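Local coordinates for putative GH105 family protein (Salmonella enterica subsp. enterica serovar Paratyphi A, PDB 3QWT) that is of unknown function but probably hydrolyses unsaturated glycosides, as a possible member of glycoside hydrolase family 105 with an alpha/alpha toroid fold, at residues Q203-H215 and N224-L237. Residues are numbered along the deposited sequence; the frame is centred on the assembly and turned at random.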
ATOM      1  N   GLN A 203     -35.243  -0.020  -7.802  1.00 34.00           N
ATOM      2  CA  GLN A 203     -35.772   0.426  -9.093  1.00 33.06           C
ATOM      3  C   GLN A 203     -37.195  -0.088  -9.370  1.00 38.25           C
ATOM      4  O   GLN A 203     -38.051   0.654  -9.842  1.00 38.75           O
ATOM      5  CB  GLN A 203     -34.838  -0.010 -10.223  1.00 31.05           C
ATOM      6  CG  GLN A 203     -35.320   0.357 -11.630  1.00 32.92           C
ATOM      7  CD  GLN A 203     -34.243   0.100 -12.689  1.00 37.13           C
ATOM      8  OE1 GLN A 203     -33.104   0.578 -12.567  1.00 37.38           O
ATOM      9  NE2 GLN A 203     -34.593  -0.667 -13.724  1.00 30.31           N
ATOM     10  N   ASN A 204     -37.443  -1.355  -9.059  1.00 35.78           N
ATOM     11  CA  ASN A 204     -38.661  -2.029  -9.492  1.00 37.44           C
ATOM     12  C   ASN A 204     -39.782  -2.059  -8.460  1.00 34.69           C
ATOM     13  O   ASN A 204     -40.950  -2.222  -8.816  1.00 34.86           O
ATOM     14  CB  ASN A 204     -38.359  -3.471  -9.945  1.00 40.39           C
ATOM     15  CG  ASN A 204     -37.652  -3.535 -11.293  1.00 45.72           C
ATOM     16  OD1 ASN A 204     -37.739  -2.613 -12.110  1.00 39.28           O
ATOM     17  ND2 ASN A 204     -36.954  -4.643 -11.534  1.00 49.73           N
ATOM     18  N   LEU A 205     -39.437  -1.906  -7.187  1.00 33.91           N
ATOM     19  CA  LEU A 205     -40.416  -2.142  -6.129  1.00 36.08           C
ATOM     20  C   LEU A 205     -40.751  -0.905  -5.297  1.00 37.46           C
ATOM     21  O   LEU A 205     -41.867  -0.781  -4.803  1.00 43.13           O
ATOM     22  CB  LEU A 205     -39.968  -3.292  -5.234  1.00 27.38           C
ATOM     23  CG  LEU A 205     -39.908  -4.636  -5.968  1.00 36.80           C
ATOM     24  CD1 LEU A 205     -39.008  -5.640  -5.237  1.00 36.46           C
ATOM     25  CD2 LEU A 205     -41.314  -5.227  -6.189  1.00 35.98           C
HETATM   26  N   MSE A 206     -39.796   0.008  -5.143  1.00 31.97           N
HETATM   27  CA  MSE A 206     -40.067   1.220  -4.395  1.00 33.31           C
HETATM   28  C   MSE A 206     -41.127   2.074  -5.099  1.00 32.16           C
HETATM   29  O   MSE A 206     -41.138   2.216  -6.322  1.00 37.64           O
HETATM   30  CB  MSE A 206     -38.795   2.037  -4.190  1.00 41.31           C
HETATM   31  CG  MSE A 206     -39.043   3.354  -3.450  1.00 47.24           C
HETATM   32 SE   MSE A 206     -37.532   4.611  -3.491  0.57 41.35          SE
HETATM   33  CE  MSE A 206     -38.520   6.107  -2.693  1.00 41.92           C
ATOM     34  N   ASP A 207     -42.012   2.652  -4.310  1.00 34.48           N
ATOM     35  CA  ASP A 207     -43.021   3.563  -4.836  1.00 32.01           C
ATOM     36  C   ASP A 207     -42.594   4.983  -4.515  1.00 35.55           C
ATOM     37  O   ASP A 207     -42.816   5.456  -3.402  1.00 33.03           O
ATOM     38  CB  ASP A 207     -44.354   3.283  -4.170  1.00 38.25           C
ATOM     39  CG  ASP A 207     -45.418   4.272  -4.575  1.00 40.41           C
ATOM     40  OD1 ASP A 207     -45.342   4.772  -5.711  1.00 44.19           O
ATOM     41  OD2 ASP A 207     -46.319   4.538  -3.757  1.00 43.08           O
ATOM     42  N   LYS A 208     -41.958   5.655  -5.467  1.00 32.39           N
ATOM     43  CA  LYS A 208     -41.491   7.012  -5.218  1.00 33.43           C
ATOM     44  C   LYS A 208     -42.656   7.903  -4.747  1.00 41.72           C
ATOM     45  O   LYS A 208     -42.444   8.879  -4.039  1.00 42.19           O
ATOM     46  CB  LYS A 208     -40.858   7.592  -6.476  1.00 32.96           C
ATOM     47  CG  LYS A 208     -41.838   7.648  -7.634  1.00 43.91           C
ATOM     48  CD  LYS A 208     -41.161   8.067  -8.927  1.00 47.18           C
ATOM     49  CE  LYS A 208     -42.019   7.673 -10.107  1.00 42.22           C
ATOM     50  NZ  LYS A 208     -41.623   8.415 -11.306  1.00 44.88           N
ATOM     51  N   GLU A 209     -43.885   7.546  -5.115  1.00 43.38           N
ATOM     52  CA  GLU A 209     -45.044   8.352  -4.741  1.00 49.71           C
ATOM     53  C   GLU A 209     -45.273   8.450  -3.229  1.00 47.28           C
ATOM     54  O   GLU A 209     -45.735   9.487  -2.735  1.00 39.16           O
ATOM     55  CB  GLU A 209     -46.310   7.869  -5.451  1.00 59.99           C
ATOM     56  CG  GLU A 209     -46.400   8.329  -6.903  1.00 72.86           C
ATOM     57  CD  GLU A 209     -47.809   8.228  -7.468  1.00 82.64           C
ATOM     58  OE1 GLU A 209     -47.951   8.314  -8.711  1.00 85.30           O
ATOM     59  OE2 GLU A 209     -48.766   8.069  -6.669  1.00 80.97           O
ATOM     60  N   THR A 210     -44.927   7.393  -2.498  1.00 35.33           N
ATOM     61  CA  THR A 210     -45.255   7.324  -1.075  1.00 33.83           C
ATOM     62  C   THR A 210     -44.065   7.048  -0.173  1.00 35.07           C
ATOM     63  O   THR A 210     -44.133   7.280   1.022  1.00 38.65           O
ATOM     64  CB  THR A 210     -46.293   6.221  -0.796  1.00 36.92           C
ATOM     65  OG1 THR A 210     -45.714   4.939  -1.076  1.00 44.78           O
ATOM     66  CG2 THR A 210     -47.509   6.410  -1.664  1.00 40.82           C
ATOM     67  N   GLY A 211     -42.978   6.535  -0.734  1.00 41.51           N
ATOM     68  CA  GLY A 211     -41.835   6.160   0.075  1.00 40.34           C
ATOM     69  C   GLY A 211     -41.936   4.720   0.537  1.00 39.85           C
ATOM     70  O   GLY A 211     -40.941   4.101   0.932  1.00 36.70           O
ATOM     71  N   LEU A 212     -43.144   4.173   0.482  1.00 34.41           N
ATOM     72  CA  LEU A 212     -43.337   2.768   0.810  1.00 37.53           C
ATOM     73  C   LEU A 212     -43.037   1.913  -0.429  1.00 40.25           C
ATOM     74  O   LEU A 212     -42.768   2.453  -1.504  1.00 41.88           O
ATOM     75  CB  LEU A 212     -44.763   2.531   1.329  1.00 33.63           C
ATOM     76  CG  LEU A 212     -45.099   3.363   2.572  1.00 38.92           C
ATOM     77  CD1 LEU A 212     -46.611   3.368   2.897  1.00 41.98           C
ATOM     78  CD2 LEU A 212     -44.272   2.913   3.781  1.00 29.51           C
ATOM     79  N   TRP A 213     -43.104   0.592  -0.284  1.00 35.77           N
ATOM     80  CA  TRP A 213     -42.767  -0.321  -1.376  1.00 40.76           C
ATOM     81  C   TRP A 213     -43.936  -1.180  -1.862  1.00 41.97           C
ATOM     82  O   TRP A 213     -44.827  -1.536  -1.092  1.00 37.74           O
ATOM     83  CB  TRP A 213     -41.656  -1.270  -0.934  1.00 37.42           C
ATOM     84  CG  TRP A 213     -40.290  -0.671  -0.926  1.00 31.45           C
ATOM     85  CD1 TRP A 213     -39.919   0.526  -0.403  1.00 33.51           C
ATOM     86  CD2 TRP A 213     -39.096  -1.282  -1.428  1.00 28.95           C
ATOM     87  NE1 TRP A 213     -38.559   0.717  -0.571  1.00 33.73           N
ATOM     88  CE2 TRP A 213     -38.036  -0.382  -1.193  1.00 27.69           C
ATOM     89  CE3 TRP A 213     -38.826  -2.496  -2.070  1.00 31.66           C
ATOM     90  CZ2 TRP A 213     -36.719  -0.663  -1.574  1.00 34.89           C
ATOM     91  CZ3 TRP A 213     -37.523  -2.780  -2.445  1.00 31.13           C
ATOM     92  CH2 TRP A 213     -36.480  -1.858  -2.201  1.00 33.21           C
ATOM     93  N   PHE A 214     -43.906  -1.541  -3.140  1.00 34.30           N
ATOM     94  CA  PHE A 214     -44.844  -2.515  -3.658  1.00 32.84           C
ATOM     95  C   PHE A 214     -44.362  -3.934  -3.376  1.00 37.68           C
ATOM     96  O   PHE A 214     -43.157  -4.205  -3.369  1.00 26.30           O
ATOM     97  CB  PHE A 214     -45.047  -2.304  -5.154  1.00 41.79           C
ATOM     98  CG  PHE A 214     -45.688  -0.987  -5.482  1.00 43.79           C
ATOM     99  CD1 PHE A 214     -46.962  -0.700  -5.033  1.00 41.24           C
ATOM    100  CD2 PHE A 214     -45.008  -0.029  -6.213  1.00 40.93           C
ATOM    101  CE1 PHE A 214     -47.558   0.533  -5.326  1.00 43.18           C
ATOM    102  CE2 PHE A 214     -45.600   1.198  -6.504  1.00 45.05           C
ATOM    103  CZ  PHE A 214     -46.874   1.474  -6.057  1.00 41.99           C
ATOM    104  N   HIS A 215     -45.295  -4.845  -3.164  1.00 34.88           N
ATOM    105  CA  HIS A 215     -44.903  -6.214  -2.852  1.00 43.44           C
ATOM    106  C   HIS A 215     -44.089  -6.858  -3.979  1.00 40.82           C
ATOM    107  O   HIS A 215     -42.990  -7.367  -3.741  1.00 37.19           O
ATOM    108  CB  HIS A 215     -46.112  -7.092  -2.498  1.00 40.00           C
ATOM    109  CG  HIS A 215     -45.732  -8.474  -2.072  1.00 46.15           C
ATOM    110  ND1 HIS A 215     -46.611  -9.536  -2.108  1.00 46.52           N
ATOM    111  CD2 HIS A 215     -44.560  -8.966  -1.601  1.00 47.26           C
ATOM    112  CE1 HIS A 215     -45.993 -10.625  -1.678  1.00 49.39           C
ATOM    113  NE2 HIS A 215     -44.752 -10.305  -1.363  1.00 49.83           N
ATOM    114  N   ASN A 224     -46.630  -4.065 -11.299  1.00 40.09           N
ATOM    115  CA  ASN A 224     -46.485  -4.402  -9.886  1.00 39.82           C
ATOM    116  C   ASN A 224     -47.703  -5.131  -9.326  1.00 42.22           C
ATOM    117  O   ASN A 224     -48.075  -4.929  -8.167  1.00 43.38           O
ATOM    118  CB  ASN A 224     -46.193  -3.155  -9.051  1.00 38.20           C
ATOM    119  CG  ASN A 224     -44.791  -2.604  -9.293  1.00 37.67           C
ATOM    120  OD1 ASN A 224     -44.618  -1.633 -10.021  1.00 32.75           O
ATOM    121  ND2 ASN A 224     -43.783  -3.240  -8.693  1.00 34.05           N
ATOM    122  N   PHE A 225     -48.308  -5.989 -10.141  1.00 45.45           N
ATOM    123  CA  PHE A 225     -49.493  -6.753  -9.721  1.00 49.71           C
ATOM    124  C   PHE A 225     -50.561  -5.828  -9.150  1.00 53.96           C
ATOM    125  O   PHE A 225     -50.943  -4.840  -9.786  1.00 51.57           O
ATOM    126  CB  PHE A 225     -49.109  -7.860  -8.724  1.00 43.55           C
ATOM    127  CG  PHE A 225     -48.153  -8.867  -9.302  1.00 42.24           C
ATOM    128  CD1 PHE A 225     -48.618 -10.061  -9.835  1.00 43.60           C
ATOM    129  CD2 PHE A 225     -46.796  -8.586  -9.380  1.00 39.75           C
ATOM    130  CE1 PHE A 225     -47.740 -10.968 -10.405  1.00 46.70           C
ATOM    131  CE2 PHE A 225     -45.912  -9.492  -9.942  1.00 43.81           C
ATOM    132  CZ  PHE A 225     -46.384 -10.688 -10.453  1.00 45.86           C
ATOM    133  N   ALA A 226     -51.024  -6.134  -7.946  1.00 53.48           N
ATOM    134  CA  ALA A 226     -52.084  -5.349  -7.319  1.00 49.56           C
ATOM    135  C   ALA A 226     -51.591  -4.002  -6.783  1.00 50.69           C
ATOM    136  O   ALA A 226     -52.355  -3.276  -6.155  1.00 50.90           O
ATOM    137  CB  ALA A 226     -52.733  -6.152  -6.203  1.00 47.34           C
ATOM    138  N   ASN A 227     -50.326  -3.666  -7.033  1.00 46.03           N
ATOM    139  CA  ASN A 227     -49.730  -2.467  -6.441  1.00 50.35           C
ATOM    140  C   ASN A 227     -49.970  -2.429  -4.932  1.00 45.68           C
ATOM    141  O   ASN A 227     -50.335  -1.401  -4.371  1.00 40.17           O
ATOM    142  CB  ASN A 227     -50.270  -1.184  -7.093  1.00 51.03           C
ATOM    143  CG  ASN A 227     -49.801  -1.005  -8.532  1.00 50.12           C
ATOM    144  OD1 ASN A 227     -49.202  -1.895  -9.129  1.00 54.31           O
ATOM    145  ND2 ASN A 227     -50.085   0.151  -9.094  1.00 55.76           N
ATOM    146  N   ALA A 228     -49.740  -3.563  -4.281  1.00 41.11           N
ATOM    147  CA  ALA A 228     -49.983  -3.688  -2.853  1.00 42.71           C
ATOM    148  C   ALA A 228     -48.857  -3.100  -2.009  1.00 43.47           C
ATOM    149  O   ALA A 228     -47.685  -3.447  -2.169  1.00 42.43           O
ATOM    150  CB  ALA A 228     -50.220  -5.158  -2.482  1.00 48.98           C
ATOM    151  N   ARG A 229     -49.211  -2.196  -1.108  1.00 35.61           N
ATOM    152  CA  ARG A 229     -48.220  -1.666  -0.198  1.00 43.90           C
ATOM    153  C   ARG A 229     -48.317  -2.511   1.057  1.00 42.57           C
ATOM    154  O   ARG A 229     -48.844  -2.090   2.089  1.00 45.73           O
ATOM    155  CB  ARG A 229     -48.425  -0.169   0.043  1.00 38.58           C
ATOM    156  CG  ARG A 229     -48.301   0.622  -1.246  1.00 42.45           C
ATOM    157  CD  ARG A 229     -48.492   2.123  -1.053  1.00 45.07           C
ATOM    158  NE  ARG A 229     -48.321   2.832  -2.318  1.00 47.48           N
ATOM    159  CZ  ARG A 229     -49.321   3.127  -3.146  1.00 44.32           C
ATOM    160  NH1 ARG A 229     -50.553   2.783  -2.832  1.00 44.07           N
ATOM    161  NH2 ARG A 229     -49.093   3.766  -4.286  1.00 41.59           N
ATOM    162  N   TRP A 230     -47.801  -3.727   0.937  1.00 32.91           N
ATOM    163  CA  TRP A 230     -48.028  -4.760   1.939  1.00 38.75           C
ATOM    164  C   TRP A 230     -47.073  -4.610   3.114  1.00 38.95           C
ATOM    165  O   TRP A 230     -45.881  -4.371   2.936  1.00 43.41           O
ATOM    166  CB  TRP A 230     -47.914  -6.135   1.289  1.00 41.97           C
ATOM    167  CG  TRP A 230     -48.017  -7.286   2.227  1.00 44.37           C
ATOM    168  CD1 TRP A 230     -49.030  -7.537   3.090  1.00 46.55           C
ATOM    169  CD2 TRP A 230     -47.088  -8.374   2.363  1.00 38.81           C
ATOM    170  NE1 TRP A 230     -48.785  -8.700   3.775  1.00 48.43           N
ATOM    171  CE2 TRP A 230     -47.603  -9.239   3.343  1.00 37.14           C
ATOM    172  CE3 TRP A 230     -45.867  -8.692   1.757  1.00 47.22           C
ATOM    173  CZ2 TRP A 230     -46.945 -10.405   3.741  1.00 41.02           C
ATOM    174  CZ3 TRP A 230     -45.205  -9.863   2.151  1.00 49.48           C
ATOM    175  CH2 TRP A 230     -45.744 -10.696   3.134  1.00 46.72           C
ATOM    176  N   ALA A 231     -47.612  -4.740   4.319  1.00 38.66           N
ATOM    177  CA  ALA A 231     -46.851  -4.463   5.533  1.00 36.24           C
ATOM    178  C   ALA A 231     -45.622  -5.359   5.714  1.00 32.65           C
ATOM    179  O   ALA A 231     -44.487  -4.875   5.700  1.00 44.69           O
ATOM    180  CB  ALA A 231     -47.759  -4.546   6.760  1.00 33.82           C
ATOM    181  N   ARG A 232     -45.832  -6.655   5.905  1.00 35.90           N
ATOM    182  CA  ARG A 232     -44.695  -7.537   6.164  1.00 36.97           C
ATOM    183  C   ARG A 232     -43.567  -7.341   5.129  1.00 38.40           C
ATOM    184  O   ARG A 232     -42.394  -7.240   5.489  1.00 43.88           O
ATOM    185  CB  ARG A 232     -45.118  -9.010   6.301  1.00 30.63           C
ATOM    186  CG  ARG A 232     -43.894  -9.929   6.515  1.00 40.14           C
ATOM    187  CD  ARG A 232     -44.178 -11.138   7.400  1.00 41.92           C
ATOM    188  NE  ARG A 232     -45.091 -12.084   6.768  1.00 50.55           N
ATOM    189  CZ  ARG A 232     -46.326 -12.322   7.192  1.00 48.76           C
ATOM    190  NH1 ARG A 232     -47.084 -13.195   6.552  1.00 52.65           N
ATOM    191  NH2 ARG A 232     -46.798 -11.695   8.260  1.00 52.86           N
ATOM    192  N   GLY A 233     -43.930  -7.252   3.852  1.00 38.51           N
ATOM    193  CA  GLY A 233     -42.957  -7.080   2.791  1.00 37.35           C
ATOM    194  C   GLY A 233     -42.082  -5.856   2.990  1.00 42.79           C
ATOM    195  O   GLY A 233     -40.851  -5.920   2.837  1.00 39.32           O
ATOM    196  N   ASN A 234     -42.725  -4.735   3.318  1.00 40.93           N
ATOM    197  CA  ASN A 234     -42.021  -3.484   3.583  1.00 35.30           C
ATOM    198  C   ASN A 234     -41.077  -3.619   4.768  1.00 32.53           C
ATOM    199  O   ASN A 234     -39.966  -3.060   4.791  1.00 36.73           O
ATOM    200  CB  ASN A 234     -43.031  -2.370   3.866  1.00 29.46           C
ATOM    201  CG  ASN A 234     -43.516  -1.711   2.604  1.00 37.39           C
ATOM    202  OD1 ASN A 234     -42.981  -0.674   2.175  1.00 35.37           O
ATOM    203  ND2 ASN A 234     -44.524  -2.316   1.979  1.00 37.66           N
ATOM    204  N   SER A 235     -41.578  -4.332   5.763  1.00 21.59           N
ATOM    205  CA  SER A 235     -40.860  -4.681   6.960  1.00 29.16           C
ATOM    206  C   SER A 235     -39.501  -5.304   6.594  1.00 31.78           C
ATOM    207  O   SER A 235     -38.477  -4.975   7.197  1.00 37.35           O
ATOM    208  CB  SER A 235     -41.745  -5.662   7.750  1.00 39.96           C
ATOM    209  OG  SER A 235     -41.124  -6.194   8.902  1.00 48.84           O
ATOM    210  N   TRP A 236     -39.497  -6.182   5.592  1.00 26.95           N
ATOM    211  CA  TRP A 236     -38.274  -6.872   5.203  1.00 30.89           C
ATOM    212  C   TRP A 236     -37.216  -5.848   4.826  1.00 36.26           C
ATOM    213  O   TRP A 236     -36.022  -6.115   4.914  1.00 30.73           O
ATOM    214  CB  TRP A 236     -38.491  -7.799   4.009  1.00 22.39           C
ATOM    215  CG  TRP A 236     -39.372  -8.902   4.273  1.00 29.33           C
ATOM    216  CD1 TRP A 236     -40.364  -9.343   3.472  1.00 40.45           C
ATOM    217  CD2 TRP A 236     -39.374  -9.742   5.429  1.00 31.10           C
ATOM    218  NE1 TRP A 236     -40.999 -10.414   4.050  1.00 44.52           N
ATOM    219  CE2 TRP A 236     -40.410 -10.680   5.255  1.00 36.23           C
ATOM    220  CE3 TRP A 236     -38.604  -9.792   6.598  1.00 37.29           C
ATOM    221  CZ2 TRP A 236     -40.714 -11.653   6.212  1.00 33.99           C
ATOM    222  CZ3 TRP A 236     -38.898 -10.778   7.553  1.00 30.02           C
ATOM    223  CH2 TRP A 236     -39.945 -11.683   7.351  1.00 33.52           C
ATOM    224  N   LEU A 237     -37.653  -4.672   4.394  1.00 26.92           N
ATOM    225  CA  LEU A 237     -36.687  -3.674   3.970  1.00 33.27           C
ATOM    226  C   LEU A 237     -36.208  -2.856   5.131  1.00 30.95           C
ATOM    227  O   LEU A 237     -35.024  -2.540   5.223  1.00 33.26           O
ATOM    228  CB  LEU A 237     -37.236  -2.781   2.862  1.00 44.80           C
ATOM    229  CG  LEU A 237     -36.695  -3.350   1.560  1.00 54.67           C
ATOM    230  CD1 LEU A 237     -37.840  -3.660   0.631  1.00 62.66           C
ATOM    231  CD2 LEU A 237     -35.665  -2.412   0.935  1.00 52.97           C
TER
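Arg229 and Asp207 supply the charged grip of this contact. Arg229 meets Asp207 side-on, its NE and NH2 both giving bent bonds to Asp207 OD2 (NH2 to OD2 2.9 Å), and its extended chain carries the guanidinium across from the other segment. OD2 lies near the guanidinium plane, yet the nitrogens reach it from above the carboxylate plane. Thr210 OG1 also bonds to this oxygen, so OD2 of Asp207 gathers three bonds, two from Arg229 and one with Thr210; the same OG1 accepts from Leu212 N in an ST turn. The guanidinium is sandwiched, with Thr210 CG2 over one face and Phe214 CE1 over the other, and its NH1 continues to Asp286 in a second salt bridge.

Asn234 does the work of a strand partner, reading the backbone of Trp213 at both ends: OD1 receives Trp213 N on a lone pair at 2.8 Å, and ND2 donates to Trp213 O at 3.2 Å and to Trp230 O. Farther along, Asn224 ND2 gives a nearly straight bond to Asn204 O (3.0 Å, 171°) and also bonds to Gly216 O. Backbone meets backbone where His215 N donates to Ala228 O.

Aromatic packing completes the interface. The edge of Trp230 is turned toward the face of His215, planes 51° apart; with CG anti to the backbone N (chi1 -176°), the imidazole swings to this ring, while Tyr354 and Asp169 hold its nitrogens.

Together these bonds join the loop after helix 188-205 to the N-cap turn of helix 231-248, a helix-to-helix connection of the alpha/alpha toroid characteristic of GH105 and GH88 enzymes.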